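Local coordinates for protein ribokinase (Giardia lamblia, PDB 6WHJ) that probably phosphorylates D-ribose at O-5 with ATP and a divalent metal ion, most likely magnesium, yielding D-ribose 5-phosphate, at residues Pro129-Met132 with Ala133-Lys137; Phe194-Glu198 with Leu199-Glu203. All blocks are in the same frame, centred on the assembly; numbering follows the deposited sequence.

Interaction 1. Residues Pro129-Met132 with Ala133-Lys137; sequences PDLM and AVLVK
Leu131 and Leu135 meet one turn apart on the short helix 131-135, and Met132 and Val136 make a second pair of the same spacing. The backbone bonds come first. Leu135 N gives its hydrogen to Leu131 O at 3.0 Å, with an N-H...O angle of 158°. Val136 N does the same to Met132 O at 3.1 Å. These are i to i+4 bonds of the alpha-helical kind. Leu131 O also takes a weak bond from Val134 N, and Ala133 N makes a weak bond to Asp130 O at 3.4 Å. Two amides therefore converge on Leu131 O, but the angle of 125° at Val134 shows that Leu135 is the better aligned donor.

The apolar contacts follow the same spacing. Leu135 CD1 lies 3.7 Å from Leu131 CG, and the two branched ends cross at a slant. Leu131 CG stands anti to the backbone N (chi1 174°), whereas Leu135 CG stands anti to its carbonyl carbon. The two chains thus lean together on one side of the helix. Leu131 also touches Phe155 of helix 149-165 and Val10 and Ile12 of strand 9-12, and Leu135 reaches Val158 of helix 149-165.

In the second pair, Met132 SD is 4.0 Å from Val136 CG1, with the side chains about perpendicular. Met132 also rests on Val158 and Gln161.

The chemistry divides the work. Peptide groups hold the single turn together, while its leucine side joins it to strand 9-12 and helix 149-165 through contacts of its apolar side chains. The hydrogen bonds across the contact all run between backbone atoms.

Interaction 2. Residues Phe194-Glu198 with Leu199-Glu203; sequences FCPNE and LEALE
Asn197 and Glu200 form a capping box at the N-terminus of helix 198-205, just after strand 193-194 of the large sheet of this PfkB-type kinase. Asn197 is the N-cap residue and is predicted to bind ATP.

The Glu200 side chain can be followed outward. Its CB sits 3.2 Å from Asn197 OD1. CG stays close to the same oxygen, at 3.4 Å. The chain bends at chi2, which brings the carboxylate back over the asparagine amide. CD lies 3.5 Å from Asn197 ND2. The two flat groups are stacked, with their planes 20° apart. At the tip, OE1 lies 3.4 Å from Asn197 ND2, and OE2 accepts the hydrogen of Asn197 N at 3.3 Å. This donor comes from above the carboxylate plane, not within it.

The return bond of the box runs from Glu200 N to Asn197 OD1, 2.7 Å long. Asn197 has CG between its backbone N and carbonyl carbon (chi1 68°), which turns OD1 toward the first turn of the helix.

Regular helix bonds follow. Ala201 N binds Asn197 O, and Leu202 N binds Glu198 O. Pro196 packs its CB against Ala201 CB at 3.8 Å, on the side facing strand 235-239. Glu198 points its carboxylate elsewhere: OE1 accepts from Cys214 N, and OE2 makes a salt bridge to Arg243, a predicted ATP-binding residue.

The cap bond is nearly straight at both ends: the C=O...N angle at Asn197 OD1 is 178°.

How the interactions relate
The two contacts are separate pieces of one PfkB-family fold. Interaction 1 comes wholly earlier in the sequence than interaction 2. Their centres are 29 Å apart and their nearest atoms about 16 Å apart, so they do not touch. Both are local helix contacts, but their settings differ. Interaction 1 lies away from the predicted substrate, ATP and potassium sites, and its centre is about 20 Å from the centre of the chain. The centre of interaction 2 is nearer, about 13 Å from that of the chain, and the contact contains a predicted ATP-binding residue. The side chain of its Glu200 is also about 6 Å from that of Lys44, a predicted substrate-binding residue. The second contact alone therefore borders the probable active site.

Interaction 1. Residues Pro129-Met132 with Ala133-Lys137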
ATOM      1  N   PRO B 129      20.648   7.245 -24.229  1.00 31.58           N
ATOM      2  CA  PRO B 129      21.122   8.068 -25.351  1.00 34.11           C
ATOM      3  C   PRO B 129      21.057   7.384 -26.704  1.00 39.17           C
ATOM      4  O   PRO B 129      21.143   8.076 -27.727  1.00 36.57           O
ATOM      5  CB  PRO B 129      22.567   8.386 -24.953  1.00 32.09           C
ATOM      6  CG  PRO B 129      22.962   7.271 -24.049  1.00 31.86           C
ATOM      7  CD  PRO B 129      21.732   6.945 -23.277  1.00 36.63           C
ATOM      8  N   ASP B 130      20.967   6.053 -26.749  1.00 38.69           N
ATOM      9  CA  ASP B 130      20.984   5.315 -28.005  1.00 37.93           C
ATOM     10  C   ASP B 130      19.595   4.906 -28.464  1.00 34.68           C
ATOM     11  O   ASP B 130      19.467   4.039 -29.333  1.00 35.42           O
ATOM     12  CB  ASP B 130      21.893   4.096 -27.874  1.00 38.40           C
ATOM     13  CG  ASP B 130      23.336   4.489 -27.674  1.00 42.94           C
ATOM     14  OD1 ASP B 130      23.819   5.337 -28.453  1.00 39.40           O
ATOM     15  OD2 ASP B 130      23.972   3.986 -26.722  1.00 52.11           O
ATOM     16  N   LEU B 131      18.557   5.553 -27.935  1.00 33.24           N
ATOM     17  CA  LEU B 131      17.193   5.188 -28.293  1.00 29.34           C
ATOM     18  C   LEU B 131      16.903   5.501 -29.753  1.00 31.76           C
ATOM     19  O   LEU B 131      16.193   4.743 -30.423  1.00 33.07           O
ATOM     20  CB  LEU B 131      16.215   5.930 -27.387  1.00 32.19           C
ATOM     21  CG  LEU B 131      14.716   5.823 -27.672  1.00 28.24           C
ATOM     22  CD1 LEU B 131      14.264   4.380 -27.511  1.00 33.38           C
ATOM     23  CD2 LEU B 131      13.944   6.738 -26.747  1.00 22.88           C
ATOM     24  N   MET B 132      17.446   6.614 -30.260  1.00 34.99           N
ATOM     25  CA  MET B 132      17.161   7.043 -31.625  1.00 32.61           C
ATOM     26  C   MET B 132      17.529   5.958 -32.632  1.00 33.10           C
ATOM     27  O   MET B 132      16.806   5.734 -33.610  1.00 36.09           O
ATOM     28  CB  MET B 132      17.911   8.347 -31.930  1.00 32.08           C
ATOM     29  CG  MET B 132      17.680   8.897 -33.329  1.00 35.43           C
ATOM     30  SD  MET B 132      15.977   9.459 -33.624  1.00 41.69           S
ATOM     31  CE  MET B 132      15.883  10.866 -32.506  1.00 33.84           C
ATOM     32  N   ALA B 133      18.642   5.262 -32.400  1.00 34.50           N
ATOM     33  CA  ALA B 133      19.072   4.225 -33.333  1.00 35.29           C
ATOM     34  C   ALA B 133      18.048   3.100 -33.420  1.00 32.54           C
ATOM     35  O   ALA B 133      17.831   2.534 -34.497  1.00 33.34           O
ATOM     36  CB  ALA B 133      20.437   3.669 -32.913  1.00 32.67           C
ATOM     37  N   VAL B 134      17.401   2.770 -32.299  1.00 31.58           N
ATOM     38  CA  VAL B 134      16.404   1.704 -32.295  1.00 31.17           C
ATOM     39  C   VAL B 134      15.106   2.179 -32.936  1.00 31.26           C
ATOM     40  O   VAL B 134      14.488   1.455 -33.725  1.00 36.47           O
ATOM     41  CB  VAL B 134      16.166   1.206 -30.855  1.00 30.84           C
ATOM     42  CG1 VAL B 134      15.194   0.040 -30.848  1.00 29.49           C
ATOM     43  CG2 VAL B 134      17.468   0.830 -30.182  1.00 27.49           C
ATOM     44  N   LEU B 135      14.704   3.419 -32.649  1.00 27.71           N
ATOM     45  CA  LEU B 135      13.426   3.932 -33.121  1.00 29.25           C
ATOM     46  C   LEU B 135      13.385   4.075 -34.638  1.00 33.67           C
ATOM     47  O   LEU B 135      12.325   3.889 -35.247  1.00 34.67           O
ATOM     48  CB  LEU B 135      13.155   5.286 -32.469  1.00 34.04           C
ATOM     49  CG  LEU B 135      12.605   5.331 -31.046  1.00 33.16           C
ATOM     50  CD1 LEU B 135      12.536   6.782 -30.546  1.00 29.55           C
ATOM     51  CD2 LEU B 135      11.226   4.684 -31.014  1.00 28.39           C
ATOM     52  N   VAL B 136      14.520   4.393 -35.274  1.00 33.93           N
ATOM     53  CA  VAL B 136      14.528   4.590 -36.724  1.00 33.80           C
ATOM     54  C   VAL B 136      14.448   3.284 -37.494  1.00 35.96           C
ATOM     55  O   VAL B 136      14.347   3.315 -38.730  1.00 36.01           O
ATOM     56  CB  VAL B 136      15.776   5.374 -37.182  1.00 36.04           C
ATOM     57  CG1 VAL B 136      15.790   6.759 -36.554  1.00 37.71           C
ATOM     58  CG2 VAL B 136      17.043   4.614 -36.825  1.00 32.22           C
ATOM     59  N   LYS B 137      14.468   2.138 -36.808  1.00 33.20           N
ATOM     60  CA  LYS B 137      14.273   0.846 -37.450  1.00 33.11           C
ATOM     61  C   LYS B 137      13.030   0.120 -36.948  1.00 34.61           C
ATOM     62  O   LYS B 137      12.746  -0.989 -37.414  1.00 34.76           O
ATOM     63  CB  LYS B 137      15.509  -0.047 -37.254  1.00 32.63           C
TER

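Interaction 2. Residues Phe194-Glu198 with Leu199-Glu203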
ATOM      1  N   PHE B 194      -4.424   6.698 -30.962  1.00 25.42           N
ATOM      2  CA  PHE B 194      -4.743   7.071 -29.591  1.00 22.12           C
ATOM      3  C   PHE B 194      -5.708   6.037 -29.017  1.00 26.85           C
ATOM      4  O   PHE B 194      -6.708   5.693 -29.666  1.00 25.26           O
ATOM      5  CB  PHE B 194      -5.349   8.478 -29.580  1.00 25.78           C
ATOM      6  CG  PHE B 194      -5.492   9.095 -28.214  1.00 26.56           C
ATOM      7  CD1 PHE B 194      -4.405   9.188 -27.353  1.00 25.53           C
ATOM      8  CD2 PHE B 194      -6.696   9.642 -27.819  1.00 24.94           C
ATOM      9  CE1 PHE B 194      -4.527   9.776 -26.113  1.00 23.05           C
ATOM     10  CE2 PHE B 194      -6.826  10.230 -26.574  1.00 28.21           C
ATOM     11  CZ  PHE B 194      -5.737  10.298 -25.721  1.00 28.40           C
ATOM     12  N   CYS B 195      -5.408   5.531 -27.814  1.00 23.82           N
ATOM     13  CA  CYS B 195      -6.136   4.396 -27.229  1.00 23.09           C
ATOM     14  C   CYS B 195      -6.665   4.735 -25.840  1.00 26.52           C
ATOM     15  O   CYS B 195      -6.196   4.191 -24.831  1.00 25.32           O
ATOM     16  CB  CYS B 195      -5.239   3.163 -27.148  1.00 22.25           C
ATOM     17  SG  CYS B 195      -4.545   2.689 -28.718  1.00 32.08           S
ATOM     18  N   PRO B 196      -7.658   5.607 -25.747  1.00 22.99           N
ATOM     19  CA  PRO B 196      -8.271   5.881 -24.454  1.00 25.73           C
ATOM     20  C   PRO B 196      -9.383   4.887 -24.159  1.00 30.89           C
ATOM     21  O   PRO B 196      -9.958   4.264 -25.055  1.00 28.15           O
ATOM     22  CB  PRO B 196      -8.847   7.288 -24.656  1.00 27.95           C
ATOM     23  CG  PRO B 196      -9.295   7.260 -26.063  1.00 26.47           C
ATOM     24  CD  PRO B 196      -8.262   6.434 -26.808  1.00 24.77           C
ATOM     25  N   ASN B 197      -9.686   4.741 -22.874  1.00 31.89           N
ATOM     26  CA  ASN B 197     -10.949   4.102 -22.540  1.00 33.83           C
ATOM     27  C   ASN B 197     -12.006   5.200 -22.428  1.00 32.60           C
ATOM     28  O   ASN B 197     -11.724   6.373 -22.676  1.00 34.23           O
ATOM     29  CB  ASN B 197     -10.785   3.220 -21.300  1.00 31.88           C
ATOM     30  CG  ASN B 197     -10.519   4.000 -20.025  1.00 30.36           C
ATOM     31  OD1 ASN B 197     -10.730   5.217 -19.936  1.00 32.64           O
ATOM     32  ND2 ASN B 197      -9.970   3.300 -19.041  1.00 25.34           N
ATOM     33  N   GLU B 198     -13.238   4.840 -22.061  1.00 37.47           N
ATOM     34  CA  GLU B 198     -14.306   5.840 -22.076  1.00 40.82           C
ATOM     35  C   GLU B 198     -13.991   7.007 -21.144  1.00 40.54           C
ATOM     36  O   GLU B 198     -14.048   8.175 -21.552  1.00 38.17           O
ATOM     37  CB  GLU B 198     -15.647   5.222 -21.693  1.00 47.17           C
ATOM     38  CG  GLU B 198     -16.810   5.949 -22.356  1.00 51.70           C
ATOM     39  CD  GLU B 198     -18.157   5.381 -21.987  1.00 61.66           C
ATOM     40  OE1 GLU B 198     -19.169   6.068 -22.245  1.00 64.94           O
ATOM     41  OE2 GLU B 198     -18.206   4.267 -21.419  1.00 66.39           O
ATOM     42  N   LEU B 199     -13.641   6.703 -19.887  1.00 40.23           N
ATOM     43  CA  LEU B 199     -13.397   7.746 -18.894  1.00 36.89           C
ATOM     44  C   LEU B 199     -12.154   8.564 -19.230  1.00 41.10           C
ATOM     45  O   LEU B 199     -12.152   9.791 -19.058  1.00 41.86           O
ATOM     46  CB  LEU B 199     -13.257   7.118 -17.512  1.00 35.40           C
ATOM     47  CG  LEU B 199     -12.941   8.069 -16.361  1.00 46.62           C
ATOM     48  CD1 LEU B 199     -14.185   8.805 -15.886  1.00 43.96           C
ATOM     49  CD2 LEU B 199     -12.276   7.321 -15.213  1.00 53.16           C
ATOM     50  N   GLU B 200     -11.088   7.910 -19.705  1.00 33.82           N
ATOM     51  CA  GLU B 200      -9.885   8.651 -20.069  1.00 36.71           C
ATOM     52  C   GLU B 200     -10.160   9.611 -21.219  1.00 40.14           C
ATOM     53  O   GLU B 200      -9.634  10.729 -21.240  1.00 37.91           O
ATOM     54  CB  GLU B 200      -8.742   7.696 -20.410  1.00 33.96           C
ATOM     55  CG  GLU B 200      -8.060   7.110 -19.192  1.00 28.62           C
ATOM     56  CD  GLU B 200      -7.512   5.728 -19.430  1.00 28.10           C
ATOM     57  OE1 GLU B 200      -7.177   5.057 -18.434  1.00 26.31           O
ATOM     58  OE2 GLU B 200      -7.386   5.322 -20.610  1.00 27.91           O
ATOM     59  N   ALA B 201     -10.963   9.181 -22.196  1.00 39.95           N
ATOM     60  CA  ALA B 201     -11.325  10.073 -23.294  1.00 38.99           C
ATOM     61  C   ALA B 201     -12.175  11.233 -22.797  1.00 40.72           C
ATOM     62  O   ALA B 201     -12.046  12.363 -23.281  1.00 41.90           O
ATOM     63  CB  ALA B 201     -12.072   9.297 -24.380  1.00 36.31           C
ATOM     64  N   LEU B 202     -13.040  10.973 -21.815  1.00 45.07           N
ATOM     65  CA  LEU B 202     -13.915  12.022 -21.308  1.00 48.17           C
ATOM     66  C   LEU B 202     -13.144  13.032 -20.478  1.00 46.68           C
ATOM     67  O   LEU B 202     -13.473  14.223 -20.489  1.00 48.13           O
ATOM     68  CB  LEU B 202     -15.051  11.411 -20.495  1.00 48.49           C
ATOM     69  CG  LEU B 202     -16.177  10.845 -21.357  1.00 48.88           C
ATOM     70  CD1 LEU B 202     -17.263  10.201 -20.500  1.00 45.72           C
ATOM     71  CD2 LEU B 202     -16.749  11.947 -22.245  1.00 46.64           C
ATOM     72  N   GLU B 203     -12.126  12.578 -19.749  1.00 42.87           N
ATOM     73  CA  GLU B 203     -11.357  13.492 -18.919  1.00 46.76           C
ATOM     74  C   GLU B 203     -10.400  14.347 -19.735  1.00 45.72           C
ATOM     75  O   GLU B 203     -10.116  15.485 -19.348  1.00 47.08           O
ATOM     76  CB  GLU B 203     -10.572  12.718 -17.857  1.00 40.98           C
ATOM     77  CG  GLU B 203     -11.446  12.046 -16.812  1.00 43.10           C
ATOM     78  CD  GLU B 203     -11.591  12.892 -15.554  1.00 51.82           C
ATOM     79  OE1 GLU B 203     -11.531  14.143 -15.661  1.00 49.79           O
ATOM     80  OE2 GLU B 203     -11.760  12.309 -14.458  1.00 58.44           O
TER